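Adenylosuccinate lyase (Francisella tularensis subsp. tularensis SCHU S4, PDB 4EEI) cleaves adenylosuccinate to AMP and fumarate in purine biosynthesis, and probably also releases fumarate from the related succinylaminoimidazole carboxamide ribotide of the IMP branch. Local coordinates at the interface of chains A and B and the interface of chains A and C. Coordinates in Å, arbitrary orientation; residue numbers count along the deposited sequence, not the author numbering. Chains: chain A/B/C, Adenylosuccinate lyase.

Contact 1 and contact 3 belong to the same two-fold pairing of chains A and B yet lie far apart, their C-alpha centres about 48 Å from one another. Contact 2 joins chains A and C, its centre about 17 Å from that of contact 1 and about 43 Å from that of contact 3. Helix 272-293 serves both interfaces in every copy: contact 1 uses that of chain B, contact 2 those of chains A and C. Contacts 1 and 2 therefore help unite the long helices of the tetramer core, whereas contact 3 ties peripheral loops to helix 352-363; one loop, at 90-91, runs on to ligand-binding Thr93 and Ser94.

Contact 1: the interface of chains A and B. Residues chain A 160, 227-228, 231, 235; chain B 217, 220, 292, 295-296.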
loop_
_atom_site.group_PDB
_atom_site.type_symbol
_atom_site.label_atom_id
_atom_site.label_comp_id
_atom_site.label_asym_id
_atom_site.label_seq_id
_atom_site.Cartn_x
_atom_site.Cartn_y
_atom_site.Cartn_z
ATOM N N GLU A 160 -7.519 14.137 -18.708
ATOM C CA GLU A 160 -7.450 13.279 -17.528
ATOM C C GLU A 160 -7.682 14.113 -16.274
ATOM O O GLU A 160 -8.433 13.725 -15.377
ATOM C CB GLU A 160 -6.098 12.554 -17.442
ATOM C CG GLU A 160 -5.971 11.701 -16.174
ATOM C CD GLU A 160 -4.632 10.978 -16.028
ATOM O OE1 GLU A 160 -3.699 11.225 -16.835
ATOM O OE2 GLU A 160 -4.526 10.145 -15.088
ATOM N N GLY A 227 -5.891 10.329 -4.844
ATOM C CA GLY A 227 -4.960 9.304 -5.295
ATOM C C GLY A 227 -4.912 9.209 -6.812
ATOM O O GLY A 227 -3.840 9.061 -7.409
ATOM N N LEU A 228 -6.075 9.286 -7.450
ATOM C CA LEU A 228 -6.139 9.245 -8.909
ATOM C C LEU A 228 -5.494 10.506 -9.479
ATOM O O LEU A 228 -4.794 10.458 -10.487
ATOM C CB LEU A 228 -7.590 9.125 -9.365
ATOM C CG LEU A 228 -8.300 7.824 -9.001
ATOM C CD1 LEU A 228 -9.824 7.990 -9.067
ATOM C CD2 LEU A 228 -7.857 6.717 -9.951
ATOM N N SER A 231 -1.834 10.068 -9.638
ATOM C CA SER A 231 -1.391 9.305 -10.800
ATOM C C SER A 231 -1.354 10.189 -12.040
ATOM O O SER A 231 -0.498 10.011 -12.911
ATOM C CB SER A 231 -2.292 8.095 -11.036
ATOM O OG SER A 231 -1.897 7.036 -10.192
ATOM N N ARG A 235 2.087 10.786 -14.080
ATOM C CA ARG A 235 2.182 10.455 -15.498
ATOM C C ARG A 235 2.644 11.669 -16.307
ATOM O O ARG A 235 3.446 11.541 -17.234
ATOM C CB ARG A 235 0.843 9.922 -16.026
ATOM C CG ARG A 235 0.932 9.376 -17.455
ATOM C CD ARG A 235 -0.390 8.768 -17.902
ATOM N NE ARG A 235 -1.432 9.762 -18.166
ATOM C CZ ARG A 235 -1.739 10.213 -19.381
ATOM N NH1 ARG A 235 -2.712 11.099 -19.538
ATOM N NH2 ARG A 235 -1.073 9.773 -20.451
ATOM N N ASP B 217 -6.454 5.331 -15.987
ATOM C CA ASP B 217 -7.133 5.920 -14.831
ATOM C C ASP B 217 -8.608 5.515 -14.774
ATOM O O ASP B 217 -9.245 5.613 -13.717
ATOM C CB ASP B 217 -6.987 7.457 -14.775
ATOM C CG ASP B 217 -7.618 8.156 -15.979
ATOM O OD1 ASP B 217 -8.729 8.726 -15.850
ATOM O OD2 ASP B 217 -6.993 8.146 -17.063
ATOM N N ALA B 220 -8.411 2.373 -12.891
ATOM C CA ALA B 220 -8.020 2.731 -11.529
ATOM C C ALA B 220 -9.192 3.307 -10.743
ATOM O O ALA B 220 -9.351 3.029 -9.554
ATOM C CB ALA B 220 -6.837 3.702 -11.538
ATOM N N LEU B 292 -3.362 2.117 -9.522
ATOM C CA LEU B 292 -2.841 3.474 -9.513
ATOM C C LEU B 292 -1.479 3.518 -10.196
ATOM O O LEU B 292 -1.217 4.418 -11.004
ATOM C CB LEU B 292 -2.740 4.021 -8.083
ATOM C CG LEU B 292 -4.060 4.376 -7.393
ATOM C CD1 LEU B 292 -3.817 4.812 -5.946
ATOM C CD2 LEU B 292 -4.809 5.468 -8.166
ATOM N N CYS B 295 -1.243 3.330 -14.095
ATOM C CA CYS B 295 -1.566 4.559 -14.831
ATOM C C CYS B 295 -0.321 5.222 -15.412
ATOM O O CYS B 295 -0.380 5.898 -16.447
ATOM C CB CYS B 295 -2.235 5.572 -13.895
ATOM S SG CYS B 295 -3.925 5.140 -13.383
ATOM N N VAL B 296 0.807 5.066 -14.728
ATOM C CA VAL B 296 1.991 5.853 -15.074
ATOM C C VAL B 296 2.750 5.204 -16.230
ATOM O O VAL B 296 3.872 4.715 -16.061
ATOM C CB VAL B 296 2.899 6.059 -13.838
ATOM C CG1 VAL B 296 4.003 7.045 -14.136
ATOM C CG2 VAL B 296 2.066 6.581 -12.659
#
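Helices 151-173 and 217-244 of chain A, through A:Glu160, A:Leu228, A:Ser231 and A:Arg235, meet the first turns of helix 217-244 of chain B and the C-terminal end of its helix 272-293 with the loop beyond. A:Ser231 carries the polar link: its hydroxyl OG, anti to the carbonyl carbon (chi1 -82°), donates to the backbone O of B:Leu292 at 2.8 Å. The donor stands above the carbonyl plane, 41° out of it. One turn earlier, CD2 of A:Leu228 touches CB of B:Ala220 at 3.6 Å, and its side chain runs roughly perpendicular to that of B:Leu292. A:Arg235 bends at chi3, and its CD lies 3.2 Å from O of B:Cys295. NE and NH1 of A:Arg235 both grip OE1 of A:Glu160, NH1 at 2.9 Å as a salt bridge; OE1 lies nearly in the guanidinium plane. This side-on hold positions the extended A:Glu160, which slides antiparallel past B:Asp217, OE2 to CB 3.7 Å. The arginine may offset repulsion between the two carboxylates, whose planes differ by 23°. The patch lies among the long helices of the tetramer core, where helix 217-244 contributes from both chains.

Contact 2: the interface of chains A and C. Residues chain A 1, 279-280, 283, 286, 315, 319; chain C 290, 308, 311-312, 315.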
loop_
_atom_site.group_PDB
_atom_site.type_symbol
_atom_site.label_atom_id
_atom_site.label_comp_id
_atom_site.label_asym_id
_atom_site.label_seq_id
_atom_site.Cartn_x
_atom_site.Cartn_y
_atom_site.Cartn_z
ATOM N N MET A 1 3.576 18.242 7.655
ATOM C CA MET A 1 3.959 19.317 6.741
ATOM C C MET A 1 5.265 19.956 7.182
ATOM O O MET A 1 5.566 20.032 8.376
ATOM C CB MET A 1 2.859 20.387 6.665
ATOM C CG MET A 1 3.182 21.588 5.769
ATOM S SD MET A 1 3.599 21.111 4.065
ATOM C CE MET A 1 2.103 20.216 3.590
ATOM N N GLY A 279 7.809 12.884 -6.413
ATOM C CA GLY A 279 7.837 12.632 -4.974
ATOM C C GLY A 279 6.549 13.013 -4.255
ATOM O O GLY A 279 6.092 12.287 -3.372
ATOM N N MET A 280 5.966 14.150 -4.619
ATOM C CA MET A 280 4.695 14.581 -4.043
ATOM C C MET A 280 3.612 13.569 -4.378
ATOM O O MET A 280 2.777 13.241 -3.532
ATOM C CB MET A 280 4.291 15.946 -4.602
ATOM C CG MET A 280 5.268 17.061 -4.266
ATOM S SD MET A 280 5.373 17.319 -2.489
ATOM C CE MET A 280 6.723 18.500 -2.395
ATOM N N MET A 283 3.630 10.590 -2.116
ATOM C CA MET A 283 3.081 10.906 -0.801
ATOM C C MET A 283 1.564 10.795 -0.811
ATOM O O MET A 283 0.980 10.141 0.048
ATOM C CB MET A 283 3.505 12.310 -0.381
ATOM C CG MET A 283 4.987 12.437 -0.084
ATOM S SD MET A 283 5.539 11.283 1.192
ATOM C CE MET A 283 4.474 11.740 2.582
ATOM N N SER A 286 0.265 7.318 -0.998
ATOM C CA SER A 286 0.393 6.572 0.263
ATOM C C SER A 286 -0.755 6.819 1.257
ATOM O O SER A 286 -0.962 6.030 2.179
ATOM C CB SER A 286 1.715 6.913 0.962
ATOM O OG SER A 286 1.635 8.167 1.619
ATOM N N ASP A 315 -1.617 17.230 5.517
ATOM C CA ASP A 315 -0.550 16.973 4.551
ATOM C C ASP A 315 -1.116 16.720 3.165
ATOM O O ASP A 315 -0.557 17.162 2.164
ATOM C CB ASP A 315 0.293 15.772 4.976
ATOM C CG ASP A 315 1.261 16.106 6.092
ATOM O OD1 ASP A 315 1.436 17.308 6.407
ATOM O OD2 ASP A 315 1.860 15.164 6.648
ATOM N N ILE A 319 -0.046 19.203 0.302
ATOM C CA ILE A 319 0.738 18.683 -0.821
ATOM C C ILE A 319 -0.046 18.812 -2.123
ATOM O O ILE A 319 0.511 19.182 -3.155
ATOM C CB ILE A 319 1.132 17.218 -0.577
ATOM C CG1 ILE A 319 2.143 17.127 0.574
ATOM C CG2 ILE A 319 1.725 16.600 -1.840
ATOM C CD1 ILE A 319 2.320 15.688 1.095
ATOM N N ILE C 290 6.084 4.121 0.131
ATOM C CA ILE C 290 6.871 5.285 -0.278
ATOM C C ILE C 290 8.344 4.897 -0.402
ATOM O O ILE C 290 9.001 5.203 -1.406
ATOM C CB ILE C 290 6.754 6.462 0.724
ATOM C CG1 ILE C 290 5.292 6.839 0.954
ATOM C CG2 ILE C 290 7.498 7.663 0.199
ATOM C CD1 ILE C 290 5.084 7.851 2.119
ATOM N N ALA C 308 9.841 13.508 -0.958
ATOM C CA ALA C 308 9.159 12.458 -0.191
ATOM C C ALA C 308 9.854 12.194 1.137
ATOM O O ALA C 308 9.209 12.149 2.187
ATOM C CB ALA C 308 9.054 11.185 -1.002
ATOM N N PHE C 311 9.327 14.618 4.058
ATOM C CA PHE C 311 8.082 14.442 4.808
ATOM C C PHE C 311 8.118 13.192 5.675
ATOM O O PHE C 311 7.919 13.260 6.884
ATOM C CB PHE C 311 6.889 14.286 3.859
ATOM C CG PHE C 311 6.363 15.585 3.305
ATOM C CD1 PHE C 311 5.471 16.354 4.034
ATOM C CD2 PHE C 311 6.729 16.007 2.037
ATOM C CE1 PHE C 311 4.972 17.539 3.505
ATOM C CE2 PHE C 311 6.223 17.178 1.502
ATOM C CZ PHE C 311 5.356 17.945 2.235
ATOM N N TYR C 312 8.345 12.040 5.055
ATOM C CA TYR C 312 8.071 10.786 5.759
ATOM C C TYR C 312 9.157 10.315 6.728
ATOM O O TYR C 312 8.847 9.623 7.692
ATOM C CB TYR C 312 7.648 9.670 4.787
ATOM C CG TYR C 312 8.765 8.764 4.326
ATOM C CD1 TYR C 312 9.126 7.642 5.063
ATOM C CD2 TYR C 312 9.442 9.013 3.140
ATOM C CE1 TYR C 312 10.141 6.801 4.634
ATOM C CE2 TYR C 312 10.464 8.177 2.704
ATOM C CZ TYR C 312 10.806 7.081 3.460
ATOM O OH TYR C 312 11.818 6.247 3.038
ATOM N N ASP C 315 8.761 11.981 10.099
ATOM C CA ASP C 315 7.502 11.500 10.669
ATOM C C ASP C 315 7.624 10.053 11.103
ATOM O O ASP C 315 7.086 9.664 12.125
ATOM C CB ASP C 315 6.348 11.618 9.680
ATOM C CG ASP C 315 5.890 13.045 9.485
ATOM O OD1 ASP C 315 6.339 13.928 10.246
ATOM O OD2 ASP C 315 5.071 13.281 8.572
#
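This largely apolar, two-fold-related helix-to-helix interface brings chains A and C together in the core of the assembly, with A:Met283 packing on C:Ile290 and C:Phe311, and A:Ile319 on the phenylalanine ring. Helices 272-293 and 304-333 supply nearly all the residues of both chains, joined by the N-terminal A:Met1. No nitrogen or oxygen of one chain comes within bonding reach of the other here, so the fit of side chains does the work. C:Phe311 buries more surface than any other residue of the patch (95 Å²). A:Ile319 meets it tip to tip, CG1 of A:Ile319 3.7 Å from CZ of C:Phe311, while CD1 covers one ring face near the rim. A:Met1 lies alongside, its CA 3.8 Å from CE1 of C:Phe311, and A:Met280 crosses at about a right angle on the CE2 side. A:Met283, bent at chi2 and chi3 (-57° and -58°), turns its thioether into chain C: SD touches CD1 of C:Ile290 at 3.6 Å, and methyl CE reaches CB of C:Phe311 at 3.7 Å. A:Asp315 and C:Asp315 point their nearly coplanar carboxylates at each other, OD2 to OD2 4.2 Å; their like charges might be eased by the terminal amino N of A:Met1, which donates a hydrogen bond to OD1 of A:Asp315. CB of A:Ser286 packs on C:Ile290, and its hydroxyl OG is turned back to donate to O of A:Met283 at 2.6 Å.

Contact 3: the interface of chains A and B. Residues chain A 90-91, 188-189; chain B 355, 358, 362.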
loop_
_atom_site.group_PDB
_atom_site.type_symbol
_atom_site.label_atom_id
_atom_site.label_comp_id
_atom_site.label_asym_id
_atom_site.label_seq_id
_atom_site.Cartn_x
_atom_site.Cartn_y
_atom_site.Cartn_z
ATOM N N PHE A 90 -24.765 21.232 24.563
ATOM C CA PHE A 90 -25.873 20.497 25.171
ATOM C C PHE A 90 -26.471 19.462 24.223
ATOM O O PHE A 90 -26.838 19.787 23.093
ATOM C CB PHE A 90 -26.950 21.485 25.626
ATOM C CG PHE A 90 -28.166 20.837 26.234
ATOM C CD1 PHE A 90 -29.286 20.570 25.458
ATOM C CD2 PHE A 90 -28.197 20.516 27.581
ATOM C CE1 PHE A 90 -30.416 19.987 26.016
ATOM C CE2 PHE A 90 -29.325 19.931 28.148
ATOM C CZ PHE A 90 -30.434 19.665 27.359
ATOM N N GLY A 91 -26.559 18.214 24.687
ATOM C CA GLY A 91 -27.186 17.144 23.921
ATOM C C GLY A 91 -26.299 16.446 22.903
ATOM O O GLY A 91 -26.556 15.302 22.530
ATOM N N CYS A 188 -30.937 10.954 22.052
ATOM C CA CYS A 188 -31.514 10.898 23.383
ATOM C C CYS A 188 -32.049 12.276 23.751
ATOM O O CYS A 188 -33.187 12.423 24.208
ATOM C CB CYS A 188 -30.466 10.452 24.406
ATOM S SG CYS A 188 -31.060 10.523 26.135
ATOM N N ILE A 189 -31.221 13.292 23.531
ATOM C CA ILE A 189 -31.575 14.649 23.927
ATOM C C ILE A 189 -32.007 15.468 22.712
ATOM O O ILE A 189 -33.050 16.120 22.726
ATOM C CB ILE A 189 -30.391 15.337 24.612
ATOM C CG1 ILE A 189 -29.867 14.481 25.767
ATOM C CG2 ILE A 189 -30.782 16.727 25.077
ATOM C CD1 ILE A 189 -30.932 14.098 26.773
ATOM N N PHE B 355 -28.857 11.313 31.273
ATOM C CA PHE B 355 -30.234 11.609 30.895
ATOM C C PHE B 355 -30.868 12.565 31.907
ATOM O O PHE B 355 -31.374 13.631 31.546
ATOM C CB PHE B 355 -31.071 10.326 30.785
ATOM C CG PHE B 355 -32.550 10.584 30.628
ATOM C CD1 PHE B 355 -33.093 10.845 29.376
ATOM C CD2 PHE B 355 -33.392 10.584 31.732
ATOM C CE1 PHE B 355 -34.447 11.095 29.232
ATOM C CE2 PHE B 355 -34.747 10.834 31.590
ATOM C CZ PHE B 355 -35.272 11.087 30.336
ATOM N N HIS B 358 -29.240 16.051 32.006
ATOM C CA HIS B 358 -29.768 16.848 30.907
ATOM C C HIS B 358 -31.210 17.277 31.160
ATOM O O HIS B 358 -31.556 18.439 30.952
ATOM C CB HIS B 358 -29.679 16.080 29.590
ATOM C CG HIS B 358 -28.338 16.159 28.935
ATOM N ND1 HIS B 358 -27.242 15.459 29.395
ATOM C CD2 HIS B 358 -27.914 16.856 27.855
ATOM C CE1 HIS B 358 -26.201 15.720 28.622
ATOM N NE2 HIS B 358 -26.583 16.566 27.680
ATOM N N ALA B 362 -32.346 21.129 31.320
ATOM C CA ALA B 362 -33.341 21.602 30.359
ATOM C C ALA B 362 -34.649 22.120 30.980
ATOM O O ALA B 362 -35.240 23.074 30.472
ATOM C CB ALA B 362 -33.635 20.516 29.351
#
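The imidazole of B:His358 enters between A:Phe90 and A:Ile189, which lie on opposite sides of its plane. CD2 of B:His358 lies above the rim of the A:Phe90 ring, 3.4 Å from CE2, and the two ring planes are inclined by about 43°, so this is a tilted approach and not a parallel stack. The side chains slide past each other in opposite directions, and the phenylalanine, with CG anti to the backbone N (chi1 178°), carries its edge to the backbone O of B:His358. A:Ile189 crosses the histidine at about a right angle: CG1 of A:Ile189 lies off the other face at the rim, 3.7 Å from CD2 of B:His358, and CD1 meets CB of B:His358 at 3.7 Å. Together they would restrict rotation of the histidine. A:Gly91 N, lying in the imidazole plane, donates a weak hydrogen bond, 3.4 Å, to NE2 of B:His358. Helix 352-363 of chain B packs against two loops of chain A, one of which leads into the ligand-binding residues A:Thr93 and A:Ser94. B:Ala362 adds its CB beyond CZ of A:Phe90. SG of A:Cys188 meets, edge-on and in plane, the ring of B:Phe355, one turn before B:His358, 3.8 Å from CD1 of B:Phe355.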